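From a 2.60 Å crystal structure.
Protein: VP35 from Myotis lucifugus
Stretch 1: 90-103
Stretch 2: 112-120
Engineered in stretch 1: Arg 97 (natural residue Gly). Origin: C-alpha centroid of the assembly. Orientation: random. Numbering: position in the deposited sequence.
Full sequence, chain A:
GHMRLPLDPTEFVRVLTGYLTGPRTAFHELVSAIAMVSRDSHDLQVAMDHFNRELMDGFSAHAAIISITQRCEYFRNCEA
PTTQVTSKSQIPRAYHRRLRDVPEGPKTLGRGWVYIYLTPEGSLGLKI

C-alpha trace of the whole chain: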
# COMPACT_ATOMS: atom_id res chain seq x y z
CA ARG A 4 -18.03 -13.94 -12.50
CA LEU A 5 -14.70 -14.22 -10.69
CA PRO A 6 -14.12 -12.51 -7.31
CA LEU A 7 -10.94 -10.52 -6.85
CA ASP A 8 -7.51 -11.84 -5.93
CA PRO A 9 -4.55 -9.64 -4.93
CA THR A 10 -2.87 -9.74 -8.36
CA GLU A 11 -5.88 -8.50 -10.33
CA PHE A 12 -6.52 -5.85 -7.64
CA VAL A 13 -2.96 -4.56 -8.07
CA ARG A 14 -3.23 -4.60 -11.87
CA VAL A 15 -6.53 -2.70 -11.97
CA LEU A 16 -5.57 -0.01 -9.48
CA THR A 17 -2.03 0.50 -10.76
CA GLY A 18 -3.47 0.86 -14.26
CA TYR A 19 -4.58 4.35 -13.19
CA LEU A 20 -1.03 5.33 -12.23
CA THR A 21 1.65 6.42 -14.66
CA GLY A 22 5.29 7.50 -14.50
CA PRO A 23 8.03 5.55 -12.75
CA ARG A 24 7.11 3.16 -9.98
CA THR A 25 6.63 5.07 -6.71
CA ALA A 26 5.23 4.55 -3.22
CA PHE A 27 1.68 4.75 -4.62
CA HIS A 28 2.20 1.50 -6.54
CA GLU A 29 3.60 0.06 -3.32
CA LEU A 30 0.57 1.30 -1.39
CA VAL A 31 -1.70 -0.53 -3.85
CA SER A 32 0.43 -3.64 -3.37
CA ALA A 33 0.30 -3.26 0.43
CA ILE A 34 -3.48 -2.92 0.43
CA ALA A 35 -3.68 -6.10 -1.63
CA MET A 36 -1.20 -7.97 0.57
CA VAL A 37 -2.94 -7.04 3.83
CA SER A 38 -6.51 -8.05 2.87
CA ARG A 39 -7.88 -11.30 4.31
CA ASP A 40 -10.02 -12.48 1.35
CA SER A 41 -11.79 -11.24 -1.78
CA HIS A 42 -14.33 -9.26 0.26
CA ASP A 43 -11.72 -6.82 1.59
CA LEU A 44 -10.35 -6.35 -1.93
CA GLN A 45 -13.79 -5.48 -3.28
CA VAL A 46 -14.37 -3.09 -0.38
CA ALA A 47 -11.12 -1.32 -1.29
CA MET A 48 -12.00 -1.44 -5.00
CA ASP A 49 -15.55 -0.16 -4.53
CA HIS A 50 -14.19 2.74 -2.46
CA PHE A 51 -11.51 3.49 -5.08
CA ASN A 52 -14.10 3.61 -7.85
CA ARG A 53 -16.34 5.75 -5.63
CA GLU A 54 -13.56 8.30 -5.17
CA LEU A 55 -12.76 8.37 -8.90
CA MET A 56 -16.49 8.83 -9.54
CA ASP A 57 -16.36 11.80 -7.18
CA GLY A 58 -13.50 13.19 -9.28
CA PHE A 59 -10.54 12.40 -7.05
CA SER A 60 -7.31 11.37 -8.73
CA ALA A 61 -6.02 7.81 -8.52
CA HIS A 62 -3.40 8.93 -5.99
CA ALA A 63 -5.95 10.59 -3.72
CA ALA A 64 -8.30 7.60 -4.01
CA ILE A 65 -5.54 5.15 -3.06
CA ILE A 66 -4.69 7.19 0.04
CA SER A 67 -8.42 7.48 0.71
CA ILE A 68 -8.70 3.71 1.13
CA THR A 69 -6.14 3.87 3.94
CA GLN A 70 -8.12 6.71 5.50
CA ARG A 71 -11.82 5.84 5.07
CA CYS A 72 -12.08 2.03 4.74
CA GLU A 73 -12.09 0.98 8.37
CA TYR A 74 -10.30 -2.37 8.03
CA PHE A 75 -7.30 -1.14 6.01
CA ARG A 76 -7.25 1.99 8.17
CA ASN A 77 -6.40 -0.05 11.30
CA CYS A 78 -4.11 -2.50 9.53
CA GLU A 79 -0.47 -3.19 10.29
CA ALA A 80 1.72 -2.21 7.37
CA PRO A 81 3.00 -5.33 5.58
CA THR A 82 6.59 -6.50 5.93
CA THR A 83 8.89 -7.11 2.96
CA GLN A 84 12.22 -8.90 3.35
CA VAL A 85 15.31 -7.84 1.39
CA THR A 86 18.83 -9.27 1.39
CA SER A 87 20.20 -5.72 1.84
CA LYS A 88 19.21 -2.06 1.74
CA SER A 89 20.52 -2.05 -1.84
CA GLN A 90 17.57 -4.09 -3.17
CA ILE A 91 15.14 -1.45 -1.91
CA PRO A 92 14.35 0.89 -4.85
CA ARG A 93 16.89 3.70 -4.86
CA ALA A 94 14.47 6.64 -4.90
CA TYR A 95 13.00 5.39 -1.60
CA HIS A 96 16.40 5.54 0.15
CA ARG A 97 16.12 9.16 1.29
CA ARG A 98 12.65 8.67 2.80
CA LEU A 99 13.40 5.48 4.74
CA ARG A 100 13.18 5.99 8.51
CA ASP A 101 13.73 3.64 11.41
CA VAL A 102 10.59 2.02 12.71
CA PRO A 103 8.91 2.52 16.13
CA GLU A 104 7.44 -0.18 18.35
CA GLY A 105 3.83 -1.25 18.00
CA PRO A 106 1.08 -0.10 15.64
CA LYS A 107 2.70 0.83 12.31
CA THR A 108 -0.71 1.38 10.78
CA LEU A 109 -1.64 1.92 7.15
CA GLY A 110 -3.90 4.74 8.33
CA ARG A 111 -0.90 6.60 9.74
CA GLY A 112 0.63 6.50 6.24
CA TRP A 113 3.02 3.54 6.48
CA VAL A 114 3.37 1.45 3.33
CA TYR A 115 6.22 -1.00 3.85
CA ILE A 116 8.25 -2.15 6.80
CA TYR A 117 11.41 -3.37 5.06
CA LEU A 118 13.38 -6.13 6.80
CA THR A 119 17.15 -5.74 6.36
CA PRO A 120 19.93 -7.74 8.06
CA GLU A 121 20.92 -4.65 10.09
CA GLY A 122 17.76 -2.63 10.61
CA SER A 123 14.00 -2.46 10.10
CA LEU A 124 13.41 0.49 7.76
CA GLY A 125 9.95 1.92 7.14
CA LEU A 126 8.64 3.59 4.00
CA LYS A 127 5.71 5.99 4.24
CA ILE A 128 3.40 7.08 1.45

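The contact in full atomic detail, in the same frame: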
# COMPACT_ATOMS: atom_id res chain seq x y z
N GLN A 90 18.67 -3.60 -2.35
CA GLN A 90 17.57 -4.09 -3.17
C GLN A 90 16.27 -3.33 -2.95
O GLN A 90 15.28 -3.62 -3.62
CB GLN A 90 17.33 -5.59 -2.92
CG GLN A 90 18.52 -6.42 -3.31
CD GLN A 90 19.40 -6.71 -2.14
OE1 GLN A 90 19.56 -5.88 -1.25
NE2 GLN A 90 20.10 -7.84 -2.21
N ILE A 91 16.26 -2.38 -2.02
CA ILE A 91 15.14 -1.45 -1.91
C ILE A 91 15.30 -0.42 -3.02
O ILE A 91 16.41 0.11 -3.20
CB ILE A 91 15.09 -0.78 -0.53
CG1 ILE A 91 15.03 -1.82 0.59
CG2 ILE A 91 13.91 0.16 -0.43
CD1 ILE A 91 14.99 -1.22 1.98
N PRO A 92 14.25 -0.13 -3.79
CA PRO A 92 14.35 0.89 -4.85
C PRO A 92 15.07 2.14 -4.38
O PRO A 92 14.85 2.62 -3.27
CB PRO A 92 12.88 1.18 -5.19
CG PRO A 92 12.19 -0.12 -4.92
CD PRO A 92 12.91 -0.75 -3.74
N ARG A 93 15.95 2.66 -5.26
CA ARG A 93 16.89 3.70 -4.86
C ARG A 93 16.18 4.99 -4.47
O ARG A 93 16.58 5.65 -3.50
CB ARG A 93 17.88 3.97 -5.99
CG ARG A 93 19.20 4.54 -5.52
CD ARG A 93 20.26 3.47 -5.49
NE ARG A 93 20.95 3.38 -6.76
CZ ARG A 93 22.14 3.92 -7.00
NH1 ARG A 93 22.77 4.59 -6.04
NH2 ARG A 93 22.71 3.80 -8.20
N ALA A 94 15.14 5.38 -5.20
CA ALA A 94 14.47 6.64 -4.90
C ALA A 94 13.84 6.64 -3.52
O ALA A 94 13.61 7.72 -2.95
CB ALA A 94 13.41 6.94 -5.96
N TYR A 95 13.56 5.46 -2.95
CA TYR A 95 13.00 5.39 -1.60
C TYR A 95 14.05 5.66 -0.52
O TYR A 95 13.67 5.98 0.61
CB TYR A 95 12.37 4.02 -1.35
CG TYR A 95 11.31 3.56 -2.33
CD1 TYR A 95 10.71 4.44 -3.22
CD2 TYR A 95 10.89 2.24 -2.36
CE1 TYR A 95 9.74 4.01 -4.12
CE2 TYR A 95 9.92 1.80 -3.24
CZ TYR A 95 9.35 2.69 -4.12
OH TYR A 95 8.39 2.26 -5.02
N HIS A 96 15.34 5.55 -0.86
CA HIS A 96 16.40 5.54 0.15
C HIS A 96 16.32 6.76 1.07
O HIS A 96 16.50 6.65 2.29
CB HIS A 96 17.77 5.49 -0.52
CG HIS A 96 18.23 4.11 -0.90
ND1 HIS A 96 17.39 3.02 -0.88
CD2 HIS A 96 19.44 3.66 -1.31
CE1 HIS A 96 18.07 1.95 -1.26
NE2 HIS A 96 19.31 2.31 -1.53
N ARG A 97 16.08 7.94 0.49
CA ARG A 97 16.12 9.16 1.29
C ARG A 97 14.93 9.28 2.23
O ARG A 97 15.02 10.02 3.21
CB ARG A 97 16.20 10.39 0.38
CG ARG A 97 15.46 10.23 -0.93
CD ARG A 97 15.45 11.53 -1.69
NE ARG A 97 14.23 12.29 -1.40
CZ ARG A 97 13.10 12.15 -2.08
NH1 ARG A 97 13.03 11.28 -3.08
NH2 ARG A 97 12.03 12.87 -1.75
N ARG A 98 13.83 8.58 1.96
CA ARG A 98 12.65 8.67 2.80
C ARG A 98 12.56 7.56 3.83
O ARG A 98 11.69 7.61 4.71
CB ARG A 98 11.38 8.67 1.94
CG ARG A 98 11.38 9.73 0.84
CD ARG A 98 9.98 10.00 0.31
NE ARG A 98 9.36 8.81 -0.28
CZ ARG A 98 8.33 8.16 0.26
NH1 ARG A 98 7.80 8.57 1.40
NH2 ARG A 98 7.84 7.08 -0.35
N LEU A 99 13.44 6.56 3.76
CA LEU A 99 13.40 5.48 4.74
C LEU A 99 13.75 6.02 6.12
O LEU A 99 14.70 6.80 6.28
CB LEU A 99 14.37 4.37 4.33
CG LEU A 99 14.14 3.68 2.97
CD1 LEU A 99 15.28 2.71 2.67
CD2 LEU A 99 12.80 2.97 2.91
N ARG A 100 12.96 5.63 7.12
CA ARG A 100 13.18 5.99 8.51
C ARG A 100 13.13 4.73 9.36
O ARG A 100 12.47 3.75 9.00
CB ARG A 100 12.14 6.99 9.03
CG ARG A 100 11.89 8.20 8.14
CD ARG A 100 12.86 9.31 8.46
NE ARG A 100 12.77 10.39 7.50
CZ ARG A 100 13.51 10.47 6.40
NH1 ARG A 100 13.37 11.50 5.57
NH2 ARG A 100 14.37 9.50 6.12
N ASP A 101 13.82 4.76 10.49
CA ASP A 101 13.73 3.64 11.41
C ASP A 101 12.31 3.54 11.96
O ASP A 101 11.52 4.48 11.89
CB ASP A 101 14.75 3.77 12.54
CG ASP A 101 14.87 5.18 13.05
OD1 ASP A 101 14.94 6.11 12.21
OD2 ASP A 101 14.90 5.37 14.28
N VAL A 102 11.98 2.37 12.49
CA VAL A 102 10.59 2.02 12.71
C VAL A 102 10.30 1.96 14.21
O VAL A 102 11.10 1.39 14.97
CB VAL A 102 10.24 0.72 11.97
CG1 VAL A 102 10.83 -0.50 12.68
CG2 VAL A 102 8.74 0.58 11.78
N PRO A 103 9.19 2.55 14.68
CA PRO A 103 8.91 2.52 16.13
C PRO A 103 8.53 1.13 16.62
O PRO A 103 8.72 0.13 15.91
CB PRO A 103 7.74 3.50 16.27
CG PRO A 103 7.05 3.45 14.95
CD PRO A 103 8.15 3.29 13.94
N GLY A 112 -0.15 6.22 7.42
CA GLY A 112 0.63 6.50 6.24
C GLY A 112 1.73 5.51 5.92
O GLY A 112 2.35 5.63 4.85
N TRP A 113 2.01 4.54 6.80
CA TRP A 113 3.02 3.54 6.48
C TRP A 113 2.61 2.76 5.25
O TRP A 113 1.43 2.59 4.96
CB TRP A 113 3.24 2.58 7.66
CG TRP A 113 3.80 3.24 8.88
CD1 TRP A 113 3.11 3.58 10.01
CD2 TRP A 113 5.16 3.64 9.10
NE1 TRP A 113 3.95 4.16 10.91
CE2 TRP A 113 5.21 4.22 10.38
CE3 TRP A 113 6.32 3.59 8.33
CZ2 TRP A 113 6.39 4.73 10.92
CZ3 TRP A 113 7.49 4.10 8.86
CH2 TRP A 113 7.52 4.66 10.15
N VAL A 114 3.61 2.29 4.50
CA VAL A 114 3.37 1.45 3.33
C VAL A 114 4.11 0.13 3.51
O VAL A 114 3.50 -0.94 3.50
CB VAL A 114 3.79 2.16 2.03
CG1 VAL A 114 3.45 1.28 0.83
CG2 VAL A 114 3.12 3.53 1.92
N TYR A 115 5.42 0.20 3.67
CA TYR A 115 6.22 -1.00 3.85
C TYR A 115 7.08 -0.86 5.09
O TYR A 115 7.65 0.20 5.36
CB TYR A 115 7.13 -1.28 2.66
CG TYR A 115 6.45 -1.86 1.45
CD1 TYR A 115 5.23 -2.52 1.54
CD2 TYR A 115 7.04 -1.74 0.19
CE1 TYR A 115 4.62 -3.04 0.42
CE2 TYR A 115 6.43 -2.25 -0.93
CZ TYR A 115 5.22 -2.90 -0.81
OH TYR A 115 4.62 -3.42 -1.93
N ILE A 116 7.18 -1.95 5.83
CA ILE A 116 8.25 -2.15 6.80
C ILE A 116 9.25 -3.09 6.13
O ILE A 116 8.99 -4.29 5.99
CB ILE A 116 7.72 -2.74 8.11
CG1 ILE A 116 6.64 -1.84 8.70
CG2 ILE A 116 8.85 -2.88 9.10
CD1 ILE A 116 6.90 -0.36 8.55
N TYR A 117 10.37 -2.54 5.67
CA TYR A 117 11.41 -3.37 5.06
C TYR A 117 12.23 -4.06 6.14
O TYR A 117 12.56 -3.46 7.16
CB TYR A 117 12.34 -2.53 4.19
CG TYR A 117 11.74 -2.09 2.88
CD1 TYR A 117 11.52 -3.00 1.86
CD2 TYR A 117 11.42 -0.76 2.66
CE1 TYR A 117 10.97 -2.59 0.66
CE2 TYR A 117 10.88 -0.35 1.47
CZ TYR A 117 10.66 -1.26 0.47
OH TYR A 117 10.12 -0.83 -0.71
N LEU A 118 12.57 -5.33 5.89
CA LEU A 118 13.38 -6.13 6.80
C LEU A 118 14.76 -6.32 6.18
O LEU A 118 14.91 -7.00 5.16
CB LEU A 118 12.71 -7.47 7.08
CG LEU A 118 12.00 -7.50 8.43
CD1 LEU A 118 13.02 -7.73 9.53
CD2 LEU A 118 11.24 -6.18 8.64
N THR A 119 15.77 -5.69 6.79
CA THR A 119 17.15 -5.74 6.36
C THR A 119 18.01 -6.38 7.45
O THR A 119 17.66 -6.32 8.63
CB THR A 119 17.70 -4.34 6.06
OG1 THR A 119 18.18 -3.75 7.28
CG2 THR A 119 16.62 -3.45 5.45
N PRO A 120 19.12 -7.02 7.07
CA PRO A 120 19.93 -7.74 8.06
C PRO A 120 20.42 -6.87 9.20
O PRO A 120 20.55 -7.37 10.32
CB PRO A 120 21.09 -8.28 7.22
CG PRO A 120 20.48 -8.50 5.88
CD PRO A 120 19.53 -7.34 5.69

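This is a small, apolar side-chain contact in which a mostly irregular segment packs against a strand without a single hydrogen bond between the two. About 382 Å² is buried, both sides summed. The backbones stay well apart. The CA atoms of Ile 91 and Tyr 117 are 8.1 Å apart, and those of Val 102 and Ile 116 are 7.6 Å apart, so side chains fill the gap.

Tyr 117 is the centre of the contact and has the largest area covered by the other stretch. The CA-to-CB bonds of Tyr 117 and Ile 91 each point toward the opposing stretch. Ile 91, with chi1 m and chi2 t, extends its CD1 methyl over one face of the tyrosine ring. CD1 of Ile 91 lies 3.5 Å from CG of Tyr 117. CD1 of Ile 91 is also 3.8 Å from the centroid of the Tyr 117 ring and 26° off its normal, a CH-pi arrangement. Leu 99 adds a further apolar contact, with its CD2 4.0 Å from CD2 of Tyr 117.

The hydroxyl end of Tyr 117 reaches Tyr 95. OH of Tyr 117 is 3.6 Å from CD2 of Tyr 95, at the ring edge and near its plane. Tyr 95 sits in a short turn of helical phi/psi, where its N bonds to Pro 92 O at 3.1 Å.

A second patch forms further along stretch 1. CG2 of Val 102 packs 3.8 Å from CD1 of Ile 116. CD of Pro 103 lies 3.8 Å from CZ2 of Trp 113. The CA-to-CB bonds of Ile 116 and Trp 113 point sideways, but their side-chain ends come nearer to stretch 1.

Arg 100 bonds within its own stretch: its NH2 donates to Arg 97 O at 3.0 Å. Arg 97 is an engineered residue and does not touch stretch 2.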